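Local coordinates for apoptosis regulator Bcl-2 homolog (Fowlpox virus, PDB 5TZP), which inhibits host-cell apoptosis by sequestering and inactivating several proapoptotic Bcl-2 proteins, among them BAX and BAK1, at residues N21-Y26 and I117-I122; E29-K34 and Y101-K106; S132-I135 and Y139-G142. All blocks are in the same frame, centred on the assembly; numbering follows the deposited sequence.

Overall arrangement
The three contacts join parts of a small all-helical protein at its middle and on opposite sides of its centre. Contact 1, its centre about 6 Å from the centre of the chain, pairs helix 14-32 with the BH2-bearing helix 115-136. Contact 2 is nested within the loop that contact 1 closes and joins the end of helix 14-32 to helix 88-105; the two centres are about 12 Å apart, and I118 of contact 1 packs on Y101 and S102. Contact 3 follows later in the chain, its centre about 16 Å from that of contact 1, where W140 meets M22 and I23. Contacts 2 and 3 lie on opposite sides of the chain's centre, about 26 Å between centres. The bound sulfates and 1,2-ethanediol probably come from the crystallisation liquor.

Contact 1. Residues N21-Y26 and I117-I122; sequences NMIQNY and IISEAI. With SO4 (sulfate ion), chain O.
Helices 14-32 and 115-136 run roughly antiparallel here, their segment axes inclined at 146° and 8.9 Å apart at closest approach, with the CA atoms of Q24 and S119 only 5.2 Å from each other. A small residue, S119, stands at this point of nearest CA approach, consistent with the close fit: it faces the partner helix and sets its hydroxyl against the backbone of Q24, OG of S119 lying 3.2 Å from CA of Q24. The hydroxyl sits beside the backbone N of S119 (chi1 -57°), a rotamer that lets it hydrogen-bond back to D115 O one turn earlier, so a buried polar atom is satisfied within its own helix while its flank serves as packing surface. I23 continues the seam. Its CG2 branch rests against the same serine, 3.7 Å from S119 OG, whereas its other branch reaches along the interface until CD1 lies 3.7 Å from CG2 of I122. The two isoleucine side chains cross obliquely. Residues I117-I122 belong to the BH2 motif, and the packing joins that motif to the first helix of the Bcl-2 helical bundle; I122 also touches I94 and C98 of helix 88-105, which places the isoleucine pair at a three-helix junction. The extended side chain of Q24 passes over the S119 hydroxyl, its CB 3.4 Å from S119 OG, and carries its amide out to a sulfate ion, probably from the crystallisation liquor. There NE2 of Q24 donates to sulfate O3 at 2.6 Å, a bent bond with an angle of 134° at the hydrogen, and the same amide nitrogen also hydrogen-bonds to the carboxylate of D115, at the start of helix 115-136.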
loop_
_atom_site.group_PDB
_atom_site.type_symbol
_atom_site.label_atom_id
_atom_site.label_comp_id
_atom_site.label_asym_id
_atom_site.label_seq_id
_atom_site.Cartn_x
_atom_site.Cartn_y
_atom_site.Cartn_z
ATOM N N ASN A 21 11.278 -1.275 3.654
ATOM C CA ASN A 21 12.109 -1.205 2.447
ATOM C C ASN A 21 11.339 -1.643 1.199
ATOM O O ASN A 21 11.526 -1.088 0.136
ATOM C CB ASN A 21 13.356 -2.060 2.661
ATOM C CG ASN A 21 14.345 -1.935 1.565
ATOM O OD1 ASN A 21 14.487 -2.867 0.798
ATOM N ND2 ASN A 21 15.027 -0.795 1.464
ATOM N N MET A 22 10.462 -2.649 1.319
ATOM C CA MET A 22 9.632 -3.069 0.198
ATOM C C MET A 22 8.651 -1.990 -0.196
ATOM O O MET A 22 8.545 -1.614 -1.363
ATOM C CB MET A 22 8.891 -4.311 0.640
ATOM C CG MET A 22 8.019 -4.884 -0.442
ATOM S SD MET A 22 8.921 -5.694 -1.785
ATOM C CE MET A 22 9.144 -7.342 -1.166
ATOM N N ILE A 23 7.920 -1.459 0.777
ATOM C CA ILE A 23 6.896 -0.459 0.499
ATOM C C ILE A 23 7.511 0.803 -0.102
ATOM O O ILE A 23 7.033 1.342 -1.117
ATOM C CB ILE A 23 6.149 -0.142 1.796
ATOM C CG1 ILE A 23 5.359 -1.358 2.284
ATOM C CG2 ILE A 23 5.220 1.072 1.560
ATOM C CD1 ILE A 23 4.911 -1.315 3.710
ATOM N N GLN A 24 8.556 1.322 0.536
ATOM C CA GLN A 24 9.144 2.589 0.091
ATOM C C GLN A 24 9.788 2.456 -1.279
ATOM O O GLN A 24 9.613 3.321 -2.140
ATOM C CB GLN A 24 10.132 3.104 1.122
ATOM C CG GLN A 24 10.523 4.563 0.870
ATOM C CD GLN A 24 11.218 5.236 1.986
ATOM O OE1 GLN A 24 11.588 4.608 2.965
ATOM N NE2 GLN A 24 11.508 6.498 1.830
ATOM N N ASN A 25 10.476 1.330 -1.564
ATOM C CA ASN A 25 11.020 1.140 -2.918
ATOM C C ASN A 25 9.903 1.097 -3.953
ATOM O O ASN A 25 10.079 1.667 -5.036
ATOM C CB ASN A 25 11.944 -0.065 -2.961
ATOM C CG ASN A 25 13.315 0.324 -2.545
ATOM O OD1 ASN A 25 13.983 1.043 -3.248
ATOM N ND2 ASN A 25 13.757 -0.180 -1.407
ATOM N N TYR A 26 8.765 0.430 -3.683
ATOM C CA TYR A 26 7.668 0.421 -4.652
ATOM C C TYR A 26 7.175 1.847 -4.895
ATOM O O TYR A 26 6.982 2.271 -6.040
ATOM C CB TYR A 26 6.536 -0.530 -4.238
ATOM C CG TYR A 26 5.389 -0.394 -5.201
ATOM C CD1 TYR A 26 5.535 -0.763 -6.508
ATOM C CD2 TYR A 26 4.270 0.270 -4.844
ATOM C CE1 TYR A 26 4.511 -0.526 -7.464
ATOM C CE2 TYR A 26 3.275 0.522 -5.794
ATOM C CZ TYR A 26 3.436 0.140 -7.046
ATOM O OH TYR A 26 2.478 0.431 -8.008
ATOM N N ILE A 117 7.080 9.593 4.851
ATOM C CA ILE A 117 5.959 9.563 5.801
ATOM C C ILE A 117 4.915 8.532 5.387
ATOM O O ILE A 117 4.282 7.888 6.233
ATOM C CB ILE A 117 5.299 10.956 6.039
ATOM C CG1 ILE A 117 4.863 11.696 4.751
ATOM C CG2 ILE A 117 6.144 11.848 6.968
ATOM C CD1 ILE A 117 4.040 13.036 5.026
ATOM N N ILE A 118 4.681 8.402 4.087
ATOM C CA ILE A 118 3.635 7.451 3.638
ATOM C C ILE A 118 4.066 6.017 3.870
ATOM O O ILE A 118 3.336 5.237 4.447
ATOM C CB ILE A 118 3.272 7.775 2.194
ATOM C CG1 ILE A 118 2.551 9.094 2.057
ATOM C CG2 ILE A 118 2.398 6.601 1.634
ATOM C CD1 ILE A 118 2.415 9.505 0.594
ATOM N N SER A 119 5.284 5.683 3.538
ATOM C CA SER A 119 5.777 4.310 3.727
ATOM C C SER A 119 5.876 3.944 5.204
ATOM O O SER A 119 5.533 2.841 5.624
ATOM C CB SER A 119 7.101 4.040 3.042
ATOM O OG SER A 119 6.977 4.326 1.666
ATOM N N GLU A 120 6.322 4.891 6.025
ATOM C CA GLU A 120 6.398 4.659 7.468
ATOM C C GLU A 120 5.012 4.481 8.065
ATOM O O GLU A 120 4.797 3.610 8.942
ATOM C CB GLU A 120 7.140 5.797 8.196
ATOM C CG GLU A 120 8.660 5.774 7.850
ATOM C CD GLU A 120 9.460 6.947 8.421
ATOM O OE1 GLU A 120 10.652 7.000 8.089
ATOM O OE2 GLU A 120 8.883 7.745 9.187
ATOM N N ALA A 121 4.056 5.257 7.609
ATOM C CA ALA A 121 2.677 5.122 8.131
ATOM C C ALA A 121 2.100 3.744 7.796
ATOM O O ALA A 121 1.448 3.103 8.609
ATOM C CB ALA A 121 1.800 6.231 7.585
ATOM N N ILE A 122 2.323 3.268 6.566
ATOM C CA ILE A 122 1.805 1.959 6.187
ATOM C C ILE A 122 2.493 0.892 7.043
ATOM O O ILE A 122 1.843 -0.028 7.579
ATOM C CB ILE A 122 2.004 1.674 4.701
ATOM C CG1 ILE A 122 1.191 2.654 3.853
ATOM C CG2 ILE A 122 1.591 0.205 4.406
ATOM C CD1 ILE A 122 1.593 2.666 2.401
HETATM S S SO4 O . 13.027 9.321 3.788
HETATM O O1 SO4 O . 12.460 10.650 3.455
HETATM O O2 SO4 O . 14.463 9.451 4.194
HETATM O O3 SO4 O . 12.883 8.550 2.568
HETATM O O4 SO4 O . 12.290 8.676 4.893
#

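Contact 2. Residues E29-K34 and Y101-K106; sequences EYNTNK and YSKKVK. With SO4 (sulfate ion), chain L; EDO (1,2-ethanediol), chain C.
One water oxygen links K103 to the last turn of helix 14-32: it accepts from K103 NZ at 2.7 Å and donates to Y30 O at 2.7 Å and, weakly, to N31 O. K103 was modelled in two conformations, so its part in the bridge is less certain than the water's bonds to the carbonyls. Its aliphatic chain stays extended until the final torsion, where a bend (chi4 66°) turns the ammonium group toward the water; a positive charge beside carbonyls at a helix C-terminus would probably be favourable. On the way, CD of K103 passes 3.8 Å from CE2 of Y30, the lysine chain and tyrosine side chain crossing at about a right angle. N31 runs past K103 in the opposite direction, its OD1 3.2 Å from CA of K103. In the Bcl-2 helical bundle helix 88-105 is the central one, and this contact fastens its C-terminal end to that of helix 14-32, where N33, whose N still bonds E29 O, is the first residue to leave helical geometry, with positive phi (60°). ND2 of N31 has two acceptors: I27 O of its own helix and, by a weak, bent hydrogen bond of 3.2 Å, OG of S102, provisional because S102 also has two conformers. The S102 hydroxyl is in turn bonded to Y113 O, before helix 115-136.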
loop_
_atom_site.group_PDB
_atom_site.type_symbol
_atom_site.label_atom_id
_atom_site.label_comp_id
_atom_site.label_asym_id
_atom_site.label_seq_id
_atom_site.Cartn_x
_atom_site.Cartn_y
_atom_site.Cartn_z
ATOM N N GLU A 29 9.524 3.657 -7.097
ATOM C CA GLU A 29 9.397 3.220 -8.482
ATOM C C GLU A 29 8.161 3.836 -9.152
ATOM O O GLU A 29 8.208 4.320 -10.299
ATOM C CB GLU A 29 9.414 1.699 -8.600
ATOM C CG GLU A 29 9.170 1.253 -10.079
ATOM C CD GLU A 29 9.531 -0.130 -10.406
ATOM O OE1 GLU A 29 9.232 -0.508 -11.557
ATOM O OE2 GLU A 29 10.218 -0.847 -9.641
ATOM N N TYR A 30 7.039 3.809 -8.459
ATOM C CA TYR A 30 5.791 4.332 -9.007
ATOM C C TYR A 30 5.952 5.800 -9.354
ATOM O O TYR A 30 5.481 6.263 -10.401
ATOM C CB TYR A 30 4.678 4.101 -8.000
ATOM C CG TYR A 30 3.373 4.572 -8.543
ATOM C CD1 TYR A 30 2.609 3.772 -9.429
ATOM C CD2 TYR A 30 2.858 5.816 -8.244
ATOM C CE1 TYR A 30 1.440 4.304 -9.994
ATOM C CE2 TYR A 30 1.724 6.290 -8.769
ATOM C CZ TYR A 30 1.019 5.596 -9.669
ATOM O OH TYR A 30 -0.130 6.199 -10.190
ATOM N N ASN A 31 6.619 6.572 -8.482
ATOM C CA ASN A 31 6.759 8.009 -8.684
ATOM C C ASN A 31 7.760 8.351 -9.738
ATOM O O ASN A 31 7.618 9.378 -10.487
ATOM C CB ASN A 31 7.141 8.689 -7.404
ATOM C CG ASN A 31 5.919 9.075 -6.659
ATOM O OD1 ASN A 31 5.294 10.136 -6.910
ATOM N ND2 ASN A 31 5.514 8.221 -5.803
ATOM N N THR A 32 8.844 7.606 -9.829
ATOM C CA THR A 32 9.970 7.994 -10.669
ATOM C C THR A 32 10.091 7.241 -11.984
ATOM O O THR A 32 10.927 7.635 -12.820
ATOM C CB THR A 32 11.304 7.825 -9.917
ATOM O OG1 THR A 32 11.569 6.446 -9.600
ATOM C CG2 THR A 32 11.295 8.692 -8.672
ATOM N N ASN A 33 9.365 6.112 -12.122
ATOM C CA ASN A 33 9.460 5.250 -13.301
ATOM C C ASN A 33 10.853 4.719 -13.514
ATOM O O ASN A 33 11.309 4.531 -14.664
ATOM C CB ASN A 33 8.863 5.953 -14.528
ATOM C CG ASN A 33 7.415 6.227 -14.346
ATOM O OD1 ASN A 33 6.651 5.304 -14.113
ATOM N ND2 ASN A 33 7.021 7.489 -14.476
ATOM N N LYS A 34 11.565 4.479 -12.429
ATOM C CA LYS A 34 12.842 3.825 -12.450
ATOM C C LYS A 34 12.753 2.524 -11.665
ATOM O O LYS A 34 12.059 2.454 -10.637
ATOM C CB LYS A 34 14.008 4.708 -11.932
ATOM C CG LYS A 34 14.167 6.026 -12.739
ATOM C CD LYS A 34 15.256 6.960 -12.197
ATOM C CE LYS A 34 15.376 8.206 -13.165
ATOM N NZ LYS A 34 16.168 9.320 -12.594
ATOM N N TYR A 101 -1.715 8.169 -4.572
ATOM C CA TYR A 101 -1.856 9.399 -3.814
ATOM C C TYR A 101 -0.547 10.178 -3.805
ATOM O O TYR A 101 -0.548 11.406 -4.046
ATOM C CB TYR A 101 -2.348 9.022 -2.393
ATOM C CG TYR A 101 -2.319 10.138 -1.384
ATOM C CD1 TYR A 101 -3.275 11.117 -1.370
ATOM C CD2 TYR A 101 -1.316 10.249 -0.471
ATOM C CE1 TYR A 101 -3.249 12.131 -0.442
ATOM C CE2 TYR A 101 -1.273 11.268 0.453
ATOM C CZ TYR A 101 -2.265 12.188 0.440
ATOM O OH TYR A 101 -2.228 13.230 1.365
ATOM N N SER A 102 0.544 9.498 -3.463
ATOM C CA SER A 102 1.863 10.160 -3.369
ATOM C C SER A 102 2.191 10.926 -4.636
ATOM O O SER A 102 2.670 12.078 -4.591
ATOM C CB SER A 102 2.917 9.084 -3.122
ATOM O OG SER A 102 4.285 9.516 -3.127
ATOM N N LYS A 103 1.931 10.327 -5.796
ATOM C CA LYS A 103 2.243 10.995 -7.047
ATOM C C LYS A 103 1.317 12.184 -7.260
ATOM O O LYS A 103 1.728 13.218 -7.785
ATOM C CB LYS A 103 2.185 9.981 -8.181
ATOM C CG LYS A 103 2.630 10.549 -9.502
ATOM C CD LYS A 103 2.656 9.462 -10.570
ATOM C CE LYS A 103 3.063 10.045 -11.960
ATOM N NZ LYS A 103 4.464 10.566 -12.030
ATOM N N LYS A 104 0.059 12.083 -6.856
ATOM C CA LYS A 104 -0.867 13.178 -7.023
ATOM C C LYS A 104 -0.531 14.376 -6.156
ATOM O O LYS A 104 -0.855 15.509 -6.530
ATOM C CB LYS A 104 -2.305 12.753 -6.710
ATOM C CG LYS A 104 -2.928 11.741 -7.692
ATOM C CD LYS A 104 -2.997 12.265 -9.103
ATOM C CE LYS A 104 -3.671 11.249 -9.964
ATOM N NZ LYS A 104 -3.604 11.675 -11.434
ATOM N N VAL A 105 0.047 14.171 -4.975
ATOM C CA VAL A 105 0.326 15.236 -4.017
ATOM C C VAL A 105 1.781 15.717 -4.097
ATOM O O VAL A 105 2.161 16.586 -3.286
ATOM C CB VAL A 105 -0.101 14.877 -2.560
ATOM C CG1 VAL A 105 -1.600 14.633 -2.489
ATOM C CG2 VAL A 105 0.773 13.759 -2.000
ATOM N N LYS A 106 2.576 15.224 -5.024
ATOM C CA LYS A 106 3.934 15.710 -5.193
ATOM C C LYS A 106 3.951 17.228 -5.315
ATOM O O LYS A 106 3.159 17.830 -6.055
ATOM C CB LYS A 106 4.536 15.071 -6.435
ATOM C CG LYS A 106 6.054 15.442 -6.637
ATOM C CD LYS A 106 6.516 15.046 -8.009
ATOM C CE LYS A 106 6.583 16.258 -8.917
ATOM N NZ LYS A 106 7.735 17.263 -8.390
HETATM S S SO4 L . 18.727 11.734 -14.140
HETATM O O1 SO4 L . 19.412 12.750 -13.331
HETATM O O2 SO4 L . 18.993 12.242 -15.487
HETATM O O3 SO4 L . 19.409 10.414 -14.029
HETATM O O4 SO4 L . 17.291 11.594 -13.818
HETATM C C1 EDO C . -2.066 13.681 5.014
HETATM O O1 EDO C . -2.832 13.056 4.002
HETATM C C2 EDO C . -2.307 15.136 5.154
HETATM O O2 EDO C . -3.640 15.152 5.767
HETATM O O HOH W 1 5.672 8.182 -12.306
#

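Contact 3. Residues S132-I135 and Y139-G142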
loop_
_atom_site.group_PDB
_atom_site.type_symbol
_atom_site.label_atom_id
_atom_site.label_comp_id
_atom_site.label_asym_id
_atom_site.label_seq_id
_atom_site.Cartn_x
_atom_site.Cartn_y
_atom_site.Cartn_z
ATOM N N SER A 132 2.994 -10.345 14.291
ATOM C CA SER A 132 3.086 -11.802 14.301
ATOM C C SER A 132 2.497 -12.415 13.045
ATOM O O SER A 132 3.050 -13.368 12.466
ATOM C CB SER A 132 2.360 -12.302 15.552
ATOM O OG SER A 132 3.221 -12.047 16.615
ATOM N N TRP A 133 1.384 -11.841 12.549
ATOM C CA TRP A 133 0.807 -12.284 11.270
ATOM C C TRP A 133 1.808 -12.147 10.140
ATOM O O TRP A 133 2.005 -13.077 9.358
ATOM C CB TRP A 133 -0.502 -11.503 10.959
ATOM C CG TRP A 133 -1.173 -11.869 9.703
ATOM C CD1 TRP A 133 -2.146 -12.756 9.561
ATOM C CD2 TRP A 133 -0.915 -11.329 8.397
ATOM N NE1 TRP A 133 -2.561 -12.821 8.247
ATOM C CE2 TRP A 133 -1.813 -11.956 7.498
ATOM C CE3 TRP A 133 -0.063 -10.342 7.919
ATOM C CZ2 TRP A 133 -1.813 -11.664 6.126
ATOM C CZ3 TRP A 133 -0.096 -10.033 6.557
ATOM C CH2 TRP A 133 -0.956 -10.673 5.689
ATOM N N PHE A 134 2.477 -11.005 10.059
ATOM C CA PHE A 134 3.439 -10.743 8.986
ATOM C C PHE A 134 4.616 -11.683 9.030
ATOM O O PHE A 134 4.991 -12.261 7.993
ATOM C CB PHE A 134 3.839 -9.277 9.052
ATOM C CG PHE A 134 4.772 -8.817 7.962
ATOM C CD1 PHE A 134 4.387 -8.821 6.625
ATOM C CD2 PHE A 134 6.029 -8.390 8.253
ATOM C CE1 PHE A 134 5.270 -8.258 5.643
ATOM C CE2 PHE A 134 6.892 -7.899 7.272
ATOM C CZ PHE A 134 6.503 -7.846 5.985
ATOM N N ILE A 135 5.177 -11.900 10.214
ATOM C CA ILE A 135 6.277 -12.849 10.330
ATOM C C ILE A 135 5.809 -14.236 9.936
ATOM O O ILE A 135 6.513 -14.997 9.233
ATOM C CB ILE A 135 6.821 -12.819 11.783
ATOM C CG1 ILE A 135 7.443 -11.450 12.060
ATOM C CG2 ILE A 135 7.792 -13.980 12.016
ATOM C CD1 ILE A 135 7.690 -11.207 13.547
ATOM N N TYR A 139 7.019 -12.957 5.977
ATOM C CA TYR A 139 7.166 -11.583 5.525
ATOM C C TYR A 139 6.414 -11.454 4.208
ATOM O O TYR A 139 5.229 -11.804 4.099
ATOM C CB TYR A 139 8.659 -11.194 5.496
ATOM C CG TYR A 139 9.376 -11.530 6.756
ATOM C CD1 TYR A 139 9.304 -10.702 7.867
ATOM C CD2 TYR A 139 9.980 -12.732 6.902
ATOM C CE1 TYR A 139 9.978 -11.030 9.046
ATOM C CE2 TYR A 139 10.622 -13.068 8.080
ATOM C CZ TYR A 139 10.582 -12.209 9.138
ATOM O OH TYR A 139 11.282 -12.619 10.277
ATOM N N TRP A 140 7.047 -10.962 3.153
ATOM C CA TRP A 140 6.374 -10.704 1.879
ATOM C C TRP A 140 6.111 -11.991 1.103
ATOM O O TRP A 140 5.319 -11.944 0.172
ATOM C CB TRP A 140 7.143 -9.686 1.017
ATOM C CG TRP A 140 7.272 -8.360 1.682
ATOM C CD1 TRP A 140 8.341 -7.942 2.400
ATOM C CD2 TRP A 140 6.279 -7.367 1.697
ATOM N NE1 TRP A 140 8.045 -6.650 2.862
ATOM C CE2 TRP A 140 6.790 -6.301 2.454
ATOM C CE3 TRP A 140 5.006 -7.256 1.136
ATOM C CZ2 TRP A 140 6.055 -5.105 2.642
ATOM C CZ3 TRP A 140 4.306 -6.090 1.279
ATOM C CH2 TRP A 140 4.808 -5.041 2.085
ATOM N N ASN A 141 6.668 -13.133 1.523
ATOM C CA ASN A 141 6.428 -14.363 0.779
ATOM C C ASN A 141 4.946 -14.631 0.641
ATOM O O ASN A 141 4.506 -15.211 -0.370
ATOM C CB ASN A 141 7.163 -15.529 1.475
ATOM C CG ASN A 141 7.238 -16.704 0.581
ATOM O OD1 ASN A 141 6.417 -17.660 0.705
ATOM N ND2 ASN A 141 8.174 -16.683 -0.291
ATOM N N GLY A 142 4.141 -14.277 1.654
ATOM C CA GLY A 142 2.726 -14.605 1.591
ATOM C C GLY A 142 1.970 -13.913 0.472
ATOM O O GLY A 142 0.904 -14.405 0.073
#
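Y139 combines phi 60° with psi -127°, a backbone shape rare outside glycine, and its CA rests on the ring of F134. That atom stands over one face of the ring, 3.9 Å from its centroid and close to the ring normal, a CH-pi contact. Y139 N donates a hydrogen bond to F134 O, five residues earlier, at 2.9 Å, across the turn. F134 reaches across because its CG is anti to the backbone N, swinging the ring off the helix toward the returning chain. Together F134, Y139 and W140 form an aromatic cluster where the BH2-bearing helix 115-136 of this Bcl-2 fold ends and, after a short link, a 3-10 segment begins at W140. Two edge-to-face pairs build it. The edge of Y139 points to the face of F134 in an offset arrangement, planes at 88° and centroids 5.7 Å apart, with Y139 CD1 3.7 Å from F134 CE2. F134 plays the opposite part toward W140, presenting its CZ edge to the face of the five-membered indole ring, whose centroid lies 5.1 Å from that of F134. I135 lies over one face of the Y139 ring, near the rim, its side chain running alongside, CG1 of I135 being 4.0 Å from CE1 of Y139. The indole N-H of W140 bonds I18 O on helix 14-32, which orients the very ring that F134 meets.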